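Local atomic coordinates of post-proline cleaving enzyme (Rickettsia typhi, PDB entry 4HVT), a protein that probably cleaves peptide bonds on the carboxyl side of proline in short peptides, acting as a serine-type oligopeptidase of the prolyl oligopeptidase family. Residues Gln70-Tyr75 with Asn85-Asp90; Asp90-Gly95 with Asp117-Ser122; Lys128-Gly133 with Ser147-Gly152. One frame throughout, in Å; residues are numbered along the deposited sequence.

Contact 1: residues Gln70-Tyr75 with Asn85-Asp90. With EDO (1,2-ethanediol), chain C.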
loop_
_atom_site.group_PDB
_atom_site.type_symbol
_atom_site.label_atom_id
_atom_site.label_comp_id
_atom_site.label_asym_id
_atom_site.label_seq_id
_atom_site.Cartn_x
_atom_site.Cartn_y
_atom_site.Cartn_z
ATOM N N GLN A 70 -12.685 -15.093 -15.616
ATOM C CA GLN A 70 -11.879 -14.806 -16.796
ATOM C C GLN A 70 -12.186 -13.404 -17.375
ATOM O O GLN A 70 -11.443 -12.914 -18.213
ATOM C CB GLN A 70 -12.103 -15.888 -17.874
ATOM C CG GLN A 70 -11.541 -17.255 -17.506
ATOM C CD GLN A 70 -10.059 -17.217 -17.216
ATOM O OE1 GLN A 70 -9.266 -16.837 -18.076
ATOM N NE2 GLN A 70 -9.666 -17.588 -15.990
ATOM N N ARG A 71 -13.259 -12.755 -16.938
ATOM C CA ARG A 71 -13.545 -11.387 -17.402
ATOM C C ARG A 71 -12.954 -10.302 -16.504
ATOM O O ARG A 71 -13.226 -9.147 -16.713
ATOM C CB ARG A 71 -15.053 -11.161 -17.620
ATOM C CG ARG A 71 -15.728 -12.138 -18.573
ATOM C CD ARG A 71 -17.268 -12.025 -18.455
ATOM N NE ARG A 71 -17.510 -12.003 -17.024
ATOM C CZ ARG A 71 -18.622 -11.682 -16.366
ATOM N NH1 ARG A 71 -19.800 -11.423 -16.984
ATOM N NH2 ARG A 71 -18.541 -11.710 -15.024
ATOM N N LYS A 72 -12.128 -10.654 -15.517
ATOM C CA LYS A 72 -11.369 -9.598 -14.749
ATOM C C LYS A 72 -10.569 -8.702 -15.677
ATOM O O LYS A 72 -10.049 -9.168 -16.707
ATOM C CB LYS A 72 -10.391 -10.207 -13.739
ATOM C CG LYS A 72 -11.036 -10.916 -12.585
ATOM C CD LYS A 72 -9.998 -11.304 -11.518
ATOM C CE LYS A 72 -9.021 -12.354 -11.977
ATOM N NZ LYS A 72 -8.127 -12.794 -10.847
ATOM N N THR A 73 -10.445 -7.430 -15.311
ATOM C CA THR A 73 -9.763 -6.468 -16.158
ATOM C C THR A 73 -8.273 -6.661 -16.052
ATOM O O THR A 73 -7.733 -6.597 -14.916
ATOM C CB THR A 73 -10.139 -5.034 -15.762
ATOM O OG1 THR A 73 -11.555 -4.892 -15.969
ATOM C CG2 THR A 73 -9.406 -4.053 -16.634
ATOM N N PRO A 74 -7.600 -6.894 -17.210
ATOM C CA PRO A 74 -6.133 -7.079 -17.164
ATOM C C PRO A 74 -5.382 -5.741 -17.260
ATOM O O PRO A 74 -5.062 -5.280 -18.326
ATOM C CB PRO A 74 -5.876 -7.955 -18.396
ATOM C CG PRO A 74 -6.909 -7.503 -19.382
ATOM C CD PRO A 74 -8.121 -7.156 -18.562
ATOM N N TYR A 75 -5.161 -5.090 -16.140
ATOM C CA TYR A 75 -4.510 -3.799 -16.107
ATOM C C TYR A 75 -3.062 -3.967 -16.545
ATOM O O TYR A 75 -2.442 -5.034 -16.374
ATOM C CB TYR A 75 -4.606 -3.197 -14.696
ATOM C CG TYR A 75 -6.027 -2.945 -14.284
ATOM C CD1 TYR A 75 -6.727 -1.869 -14.806
ATOM C CD2 TYR A 75 -6.702 -3.798 -13.409
ATOM C CE1 TYR A 75 -8.022 -1.635 -14.483
ATOM C CE2 TYR A 75 -8.028 -3.560 -13.076
ATOM C CZ TYR A 75 -8.678 -2.477 -13.633
ATOM O OH TYR A 75 -9.989 -2.247 -13.327
ATOM N N ASN A 85 1.276 -7.321 -18.230
ATOM C CA ASN A 85 0.185 -7.581 -17.307
ATOM C C ASN A 85 0.607 -8.711 -16.385
ATOM O O ASN A 85 1.356 -9.609 -16.796
ATOM C CB ASN A 85 -1.090 -7.939 -18.112
ATOM C CG ASN A 85 -2.189 -8.567 -17.290
ATOM O OD1 ASN A 85 -2.450 -9.751 -17.392
ATOM N ND2 ASN A 85 -2.851 -7.765 -16.482
ATOM N N PHE A 86 0.104 -8.664 -15.153
ATOM C CA PHE A 86 0.261 -9.759 -14.239
ATOM C C PHE A 86 -1.113 -10.319 -13.925
ATOM O O PHE A 86 -1.980 -9.583 -13.435
ATOM C CB PHE A 86 0.965 -9.363 -12.933
ATOM C CG PHE A 86 1.392 -10.559 -12.151
ATOM C CD1 PHE A 86 2.461 -11.323 -12.585
ATOM C CD2 PHE A 86 0.684 -10.952 -11.053
ATOM C CE1 PHE A 86 2.819 -12.479 -11.931
ATOM C CE2 PHE A 86 1.048 -12.103 -10.364
ATOM C CZ PHE A 86 2.111 -12.862 -10.804
ATOM N N TRP A 87 -1.291 -11.604 -14.209
ATOM C CA TRP A 87 -2.622 -12.308 -14.177
ATOM C C TRP A 87 -2.641 -13.504 -13.224
ATOM O O TRP A 87 -1.788 -14.396 -13.320
ATOM C CB TRP A 87 -2.985 -12.808 -15.579
ATOM C CG TRP A 87 -4.296 -13.545 -15.632
ATOM C CD1 TRP A 87 -4.470 -14.891 -15.560
ATOM C CD2 TRP A 87 -5.620 -12.972 -15.704
ATOM N NE1 TRP A 87 -5.809 -15.198 -15.608
ATOM C CE2 TRP A 87 -6.531 -14.043 -15.672
ATOM C CE3 TRP A 87 -6.118 -11.661 -15.828
ATOM C CZ2 TRP A 87 -7.933 -13.857 -15.798
ATOM C CZ3 TRP A 87 -7.503 -11.477 -15.939
ATOM C CH2 TRP A 87 -8.382 -12.568 -15.896
ATOM N N MET A 88 -3.624 -13.520 -12.332
ATOM C CA MET A 88 -3.897 -14.662 -11.483
ATOM C C MET A 88 -5.325 -15.174 -11.722
ATOM O O MET A 88 -6.247 -14.396 -11.905
ATOM C CB MET A 88 -3.788 -14.301 -9.994
ATOM C CG MET A 88 -2.380 -13.962 -9.542
ATOM S SD MET A 88 -2.368 -13.232 -7.875
ATOM C CE MET A 88 -2.702 -11.573 -8.375
ATOM N N ASP A 89 -5.477 -16.488 -11.636
ATOM C CA ASP A 89 -6.825 -17.097 -11.599
ATOM C C ASP A 89 -6.788 -18.405 -10.857
ATOM O O ASP A 89 -5.815 -18.689 -10.169
ATOM C CB ASP A 89 -7.431 -17.225 -13.013
ATOM C CG ASP A 89 -6.628 -18.131 -13.947
ATOM O OD1 ASP A 89 -5.806 -18.946 -13.495
ATOM O OD2 ASP A 89 -6.814 -18.005 -15.191
ATOM N N ASP A 90 -7.835 -19.239 -10.966
ATOM C CA ASP A 90 -7.801 -20.518 -10.212
ATOM C C ASP A 90 -6.798 -21.532 -10.783
ATOM O O ASP A 90 -6.298 -22.406 -10.056
ATOM C CB ASP A 90 -9.177 -21.150 -10.140
ATOM C CG ASP A 90 -9.799 -21.324 -11.484
ATOM O OD1 ASP A 90 -9.661 -20.458 -12.371
ATOM O OD2 ASP A 90 -10.451 -22.367 -11.684
HETATM C C1 EDO C . -6.179 -10.036 -12.673
HETATM O O1 EDO C . -5.168 -10.784 -11.952
HETATM C C2 EDO C . -5.541 -8.741 -13.193
HETATM O O2 EDO C . -4.599 -8.959 -14.265
HETATM O O HOH W 1 -11.334 -19.117 -14.294
HETATM O O HOH W 2 -0.905 -6.238 -14.063
#
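The W87 indole meets two side chains of the facing loop: K72 CE lies over one face, and the Q70 amide lies off the CZ2 rim. CG of W87 is anti to the backbone N (chi1 179°), and the six-membered ring reaches 70-75, where CZ3 comes 3.5 Å from K72 O at the ring edge. The NZ of K72 is 5.1 Å from the ring centroid, at most a weak cation-pi attraction. That ammonium is held instead by M88 O, 2.7 Å from NZ, and by F67 O at the end of the preceding helix. Q70 crosses the indole at about a right angle and turns its amide to D89. Both segments belong to the N-terminal beta-propeller region: 85-87 ends strand 82-87, the second strand of a four-stranded antiparallel sheet, and 70-75 leads from helix 56-67 into strand 77-79. D89 OD2 accepts two bonds from opposite faces of its carboxylate, from Q70 NE2 at 3.0 Å and from W87 NE1, which lies above the carboxylate plane; D89 OD1 turns to the backbone N of N92. At the other end N85 points its ND2 at Y75 O, 2.8 Å away, nearly straight at 171°, while OD1 takes R98 NE. A bound 1,2-ethanediol, probably from the crystallisation liquor, sits beside the indole, its O2 accepting from N85 ND2 and donating to F86 O.

Contact 2: residues Asp90-Gly95 with Asp117-Ser122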
loop_
_atom_site.group_PDB
_atom_site.type_symbol
_atom_site.label_atom_id
_atom_site.label_comp_id
_atom_site.label_asym_id
_atom_site.label_seq_id
_atom_site.Cartn_x
_atom_site.Cartn_y
_atom_site.Cartn_z
ATOM N N ASP A 90 -7.835 -19.239 -10.966
ATOM C CA ASP A 90 -7.801 -20.518 -10.212
ATOM C C ASP A 90 -6.798 -21.532 -10.783
ATOM O O ASP A 90 -6.298 -22.406 -10.056
ATOM C CB ASP A 90 -9.177 -21.150 -10.140
ATOM C CG ASP A 90 -9.799 -21.324 -11.484
ATOM O OD1 ASP A 90 -9.661 -20.458 -12.371
ATOM O OD2 ASP A 90 -10.451 -22.367 -11.684
ATOM N N LYS A 91 -6.481 -21.426 -12.070
ATOM C CA LYS A 91 -5.459 -22.295 -12.674
ATOM C C LYS A 91 -4.061 -21.820 -12.297
ATOM O O LYS A 91 -3.157 -22.626 -12.152
ATOM C CB LYS A 91 -5.540 -22.297 -14.208
ATOM N N ASN A 92 -3.890 -20.501 -12.160
ATOM C CA ASN A 92 -2.573 -19.872 -11.898
ATOM C C ASN A 92 -2.722 -18.921 -10.730
ATOM O O ASN A 92 -2.742 -17.683 -10.885
ATOM C CB ASN A 92 -2.027 -19.118 -13.130
ATOM C CG ASN A 92 -1.418 -20.054 -14.140
ATOM O OD1 ASN A 92 -0.309 -20.572 -13.942
ATOM N ND2 ASN A 92 -2.141 -20.303 -15.206
ATOM N N PRO A 93 -2.870 -19.499 -9.536
ATOM C CA PRO A 93 -3.024 -18.612 -8.396
ATOM C C PRO A 93 -1.800 -17.811 -7.994
ATOM O O PRO A 93 -1.959 -16.733 -7.433
ATOM C CB PRO A 93 -3.446 -19.564 -7.268
ATOM C CG PRO A 93 -2.854 -20.883 -7.645
ATOM C CD PRO A 93 -3.015 -20.922 -9.154
ATOM N N GLN A 94 -0.599 -18.316 -8.268
ATOM C CA GLN A 94 0.621 -17.551 -8.026
ATOM C C GLN A 94 0.803 -16.513 -9.122
ATOM O O GLN A 94 1.217 -15.407 -8.863
ATOM C CB GLN A 94 1.811 -18.498 -7.919
ATOM C CG GLN A 94 2.933 -17.877 -7.127
ATOM C CD GLN A 94 2.522 -17.623 -5.683
ATOM O OE1 GLN A 94 2.180 -18.546 -4.963
ATOM N NE2 GLN A 94 2.422 -16.347 -5.324
ATOM N N GLY A 95 0.429 -16.890 -10.357
ATOM C CA GLY A 95 0.267 -15.919 -11.444
ATOM C C GLY A 95 1.213 -16.010 -12.633
ATOM O O GLY A 95 2.255 -16.683 -12.588
ATOM N N ASP A 117 5.699 -17.998 -15.654
ATOM C CA ASP A 117 4.635 -18.675 -14.905
ATOM C C ASP A 117 5.156 -18.974 -13.487
ATOM O O ASP A 117 5.973 -19.907 -13.275
ATOM C CB ASP A 117 4.220 -19.959 -15.645
ATOM C CG ASP A 117 3.091 -20.727 -14.959
ATOM O OD1 ASP A 117 2.910 -20.629 -13.745
ATOM O OD2 ASP A 117 2.341 -21.496 -15.664
ATOM N N PHE A 118 4.619 -18.238 -12.511
ATOM C CA PHE A 118 5.102 -18.352 -11.128
ATOM C C PHE A 118 4.571 -19.597 -10.444
ATOM O O PHE A 118 5.155 -20.067 -9.487
ATOM C CB PHE A 118 4.813 -17.081 -10.288
ATOM C CG PHE A 118 5.699 -15.955 -10.660
ATOM C CD1 PHE A 118 5.414 -15.167 -11.781
ATOM C CD2 PHE A 118 6.886 -15.742 -9.993
ATOM C CE1 PHE A 118 6.306 -14.170 -12.185
ATOM C CE2 PHE A 118 7.764 -14.728 -10.407
ATOM C CZ PHE A 118 7.479 -13.965 -11.502
ATOM N N ASP A 119 3.477 -20.154 -10.960
ATOM C CA ASP A 119 2.990 -21.445 -10.443
ATOM C C ASP A 119 3.973 -22.565 -10.794
ATOM O O ASP A 119 4.269 -23.409 -9.961
ATOM C CB ASP A 119 1.609 -21.719 -10.988
ATOM C CG ASP A 119 0.629 -20.675 -10.535
ATOM O OD1 ASP A 119 0.069 -20.824 -9.433
ATOM O OD2 ASP A 119 0.414 -19.703 -11.285
ATOM N N LYS A 120 4.477 -22.556 -12.025
ATOM C CA LYS A 120 5.503 -23.510 -12.444
ATOM C C LYS A 120 6.789 -23.357 -11.657
ATOM O O LYS A 120 7.405 -24.355 -11.245
ATOM C CB LYS A 120 5.825 -23.340 -13.919
ATOM C CG LYS A 120 4.938 -24.121 -14.845
ATOM C CD LYS A 120 5.339 -23.900 -16.297
ATOM C CE LYS A 120 4.273 -24.452 -17.226
ATOM N NZ LYS A 120 4.152 -23.628 -18.461
ATOM N N LEU A 121 7.202 -22.111 -11.447
ATOM C CA LEU A 121 8.388 -21.830 -10.660
ATOM C C LEU A 121 8.256 -22.374 -9.254
ATOM O O LEU A 121 9.209 -22.923 -8.699
ATOM C CB LEU A 121 8.635 -20.318 -10.586
ATOM C CG LEU A 121 9.501 -19.666 -11.639
ATOM C CD1 LEU A 121 9.715 -18.219 -11.192
ATOM C CD2 LEU A 121 10.831 -20.421 -11.839
ATOM N N SER A 122 7.084 -22.182 -8.665
ATOM C CA SER A 122 6.809 -22.601 -7.302
ATOM C C SER A 122 6.865 -24.123 -7.182
ATOM O O SER A 122 7.504 -24.670 -6.253
ATOM C CB SER A 122 5.460 -22.102 -6.829
ATOM O OG SER A 122 5.381 -20.666 -6.784
#
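The N-terminus of helix 118-125 meets the turn between strands 82-87 and 96-101 of the beta-propeller region, and the first residues of the helix grip that turn. D117 is the N-cap: its OD1 accepts from K120 N at 3.0 Å and, more weakly, from D119 N. D119, two residues further on, spends its carboxylate on the facing backbone. CG stands anti to its carbonyl carbon (chi1 -62°), and the two oxygens divide the work: OD1 takes Q94 N at 2.8 Å on the syn side, and OD2 takes G95 N at 3.0 Å from above the carboxylate plane. Two successive amides are thus held by one side chain. The return bond runs from F118 N to G95 O, 2.8 Å and almost collinear with the carbonyl, and the same oxygen lies at the edge of the F118 ring. P93 has no N-H to give and packs with CD 3.1 Å from D119 OD1. The aliphatic part of Q94 packs against the helix through CG, which is 3.8 Å from F118 CB, while its NE2 bonds to S686 O. S122 OG, 3.7 Å from Q94 CG, donates to F118 O, which S122 N also reaches, from the opposite face of the carbonyl plane.

Contact 3: residues Lys128-Gly133 with Ser147-Gly152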
loop_
_atom_site.group_PDB
_atom_site.type_symbol
_atom_site.label_atom_id
_atom_site.label_comp_id
_atom_site.label_asym_id
_atom_site.label_seq_id
_atom_site.Cartn_x
_atom_site.Cartn_y
_atom_site.Cartn_z
ATOM N N LYS A 128 5.948 -21.429 -2.355
ATOM C CA LYS A 128 5.227 -20.379 -3.074
ATOM C C LYS A 128 6.302 -19.325 -3.425
ATOM O O LYS A 128 6.952 -18.831 -2.517
ATOM C CB LYS A 128 4.173 -19.685 -2.187
ATOM C CG LYS A 128 2.815 -20.359 -1.901
ATOM C CD LYS A 128 1.761 -19.243 -1.713
ATOM C CE LYS A 128 0.623 -19.478 -0.714
ATOM N NZ LYS A 128 0.179 -20.889 -0.565
ATOM N N VAL A 129 6.505 -19.025 -4.706
ATOM C CA VAL A 129 7.386 -17.922 -5.158
ATOM C C VAL A 129 6.462 -16.846 -5.710
ATOM O O VAL A 129 5.784 -17.073 -6.674
ATOM C CB VAL A 129 8.360 -18.388 -6.269
ATOM C CG1 VAL A 129 9.204 -17.230 -6.755
ATOM C CG2 VAL A 129 9.277 -19.494 -5.766
ATOM N N ALA A 130 6.398 -15.712 -5.028
ATOM C CA ALA A 130 5.549 -14.590 -5.375
ATOM C C ALA A 130 6.282 -13.575 -6.232
ATOM O O ALA A 130 7.422 -13.223 -5.961
ATOM C CB ALA A 130 5.050 -13.917 -4.100
ATOM N N TYR A 131 5.622 -13.100 -7.295
ATOM C CA TYR A 131 6.108 -12.001 -8.121
ATOM C C TYR A 131 6.010 -10.693 -7.388
ATOM O O TYR A 131 4.949 -10.345 -6.830
ATOM C CB TYR A 131 5.220 -11.908 -9.350
ATOM C CG TYR A 131 5.378 -10.691 -10.230
ATOM C CD1 TYR A 131 6.466 -10.544 -11.049
ATOM C CD2 TYR A 131 4.419 -9.681 -10.227
ATOM C CE1 TYR A 131 6.611 -9.431 -11.873
ATOM C CE2 TYR A 131 4.528 -8.591 -11.072
ATOM C CZ TYR A 131 5.617 -8.475 -11.883
ATOM O OH TYR A 131 5.721 -7.381 -12.699
ATOM N N ARG A 132 7.107 -9.942 -7.372
ATOM C CA ARG A 132 7.167 -8.681 -6.649
ATOM C C ARG A 132 7.682 -7.499 -7.519
ATOM O O ARG A 132 8.047 -6.474 -6.971
ATOM C CB ARG A 132 8.026 -8.792 -5.353
ATOM C CG ARG A 132 7.696 -9.942 -4.412
ATOM C CD ARG A 132 6.314 -9.852 -3.728
ATOM N NE ARG A 132 6.186 -8.666 -2.931
ATOM C CZ ARG A 132 6.355 -8.629 -1.610
ATOM N NH1 ARG A 132 6.690 -9.714 -0.954
ATOM N NH2 ARG A 132 6.178 -7.486 -0.953
ATOM N N GLY A 133 7.583 -7.632 -8.840
ATOM C CA GLY A 133 7.864 -6.531 -9.784
ATOM C C GLY A 133 9.141 -6.771 -10.563
ATOM O O GLY A 133 9.820 -7.761 -10.340
ATOM N N SER A 147 12.007 -9.316 -9.290
ATOM C CA SER A 147 11.870 -9.393 -7.831
ATOM C C SER A 147 10.851 -10.427 -7.406
ATOM O O SER A 147 9.784 -10.561 -8.028
ATOM C CB SER A 147 11.488 -8.049 -7.251
ATOM O OG SER A 147 12.560 -7.119 -7.393
ATOM N N MET A 148 11.200 -11.151 -6.354
ATOM C CA MET A 148 10.440 -12.304 -5.870
ATOM C C MET A 148 10.569 -12.431 -4.360
ATOM O O MET A 148 11.556 -11.986 -3.758
ATOM C CB MET A 148 10.934 -13.606 -6.511
ATOM C CG MET A 148 10.693 -13.679 -7.992
ATOM S SD MET A 148 11.468 -15.168 -8.683
ATOM C CE MET A 148 13.122 -14.762 -8.755
ATOM N N SER A 149 9.568 -13.041 -3.746
ATOM C CA SER A 149 9.648 -13.391 -2.332
ATOM C C SER A 149 9.092 -14.790 -2.132
ATOM O O SER A 149 8.326 -15.311 -2.954
ATOM C CB SER A 149 8.845 -12.391 -1.502
ATOM O OG SER A 149 7.455 -12.401 -1.875
ATOM N N PHE A 150 9.454 -15.415 -1.021
ATOM C CA PHE A 150 8.782 -16.657 -0.639
ATOM C C PHE A 150 7.524 -16.269 0.134
ATOM O O PHE A 150 7.579 -15.624 1.196
ATOM C CB PHE A 150 9.711 -17.563 0.169
ATOM C CG PHE A 150 10.901 -18.031 -0.605
ATOM C CD1 PHE A 150 10.735 -18.704 -1.808
ATOM C CD2 PHE A 150 12.199 -17.771 -0.155
ATOM C CE1 PHE A 150 11.835 -19.125 -2.558
ATOM C CE2 PHE A 150 13.304 -18.208 -0.892
ATOM C CZ PHE A 150 13.116 -18.878 -2.088
ATOM N N GLY A 151 6.375 -16.626 -0.429
ATOM C CA GLY A 151 5.088 -16.171 0.141
ATOM C C GLY A 151 5.022 -14.676 0.321
ATOM O O GLY A 151 5.594 -13.907 -0.494
ATOM N N GLY A 152 4.369 -14.264 1.412
ATOM C CA GLY A 152 4.148 -12.861 1.696
ATOM C C GLY A 152 5.205 -12.286 2.617
ATOM O O GLY A 152 4.946 -11.262 3.300
#
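R132 and S147 bury the most surface here, and R132 folds over the neighbouring strand to reach S149. Chi2 of the arginine (-67°) brings CD to 3.4 Å from S149 OG, and the further bend at chi3 (-60°) turns NE. NH1 donates to S149 OG at 2.9 Å, with the hydroxyl in the guanidinium plane; NH1 also reaches K153 O just beyond the segment. S149 OG in turn donates to G151 O, 2.8 Å away, so the hydroxyl both accepts and donates and links the arginine to the turn. V129, with its CG1 anti to the backbone N, puts that methyl 3.6 Å from M148 SD, while its CG2 approaches the F150 ring edge through CE1. The two segments form the hairpin of strands 129-136 and 143-150, adjacent antiparallel strands of a sheet in the beta-propeller region. A130 and S149 are a hydrogen-bonded pair, joined by A130 N to S149 O at 2.9 Å and S149 N to A130 O; V129 with F150 and Y131 with M148 are the non-hydrogen-bonded pairs beside it. S147 serves the hairpin with its backbone: its O takes R132 N at 2.8 Å from well above the carbonyl plane, and its N gives to G133 O. Its CB lies 4.0 Å from R132 CB. At the far end G151 N bonds to K128 O at 3.1 Å, and K128 NZ goes on to a salt bridge with D679.

How the contacts relate
The three contacts follow one another along the chain, all in the N-terminal beta-propeller region. Contact 1 and contact 2 share D90, their centres 12 Å apart, and F86 bridges them: CE1 is 3.7 Å from F118 CD1, and CZ is 3.3 Å from Q94 O. F86 also stacks on Y131 of contact 3, CD1 to CD2 3.5 Å, although the centres of contacts 1 and 3 are about 17 Å apart. Contacts 2 and 3 lie closest, at about 11 Å, where S122 OG probably hydrogen-bonds V129 N. Q94 and K128 also reach S686 and D679, which flank H682 of the probable Ser-His-Asp triad in sequence, so contacts 2 and 3 face the catalytic domain.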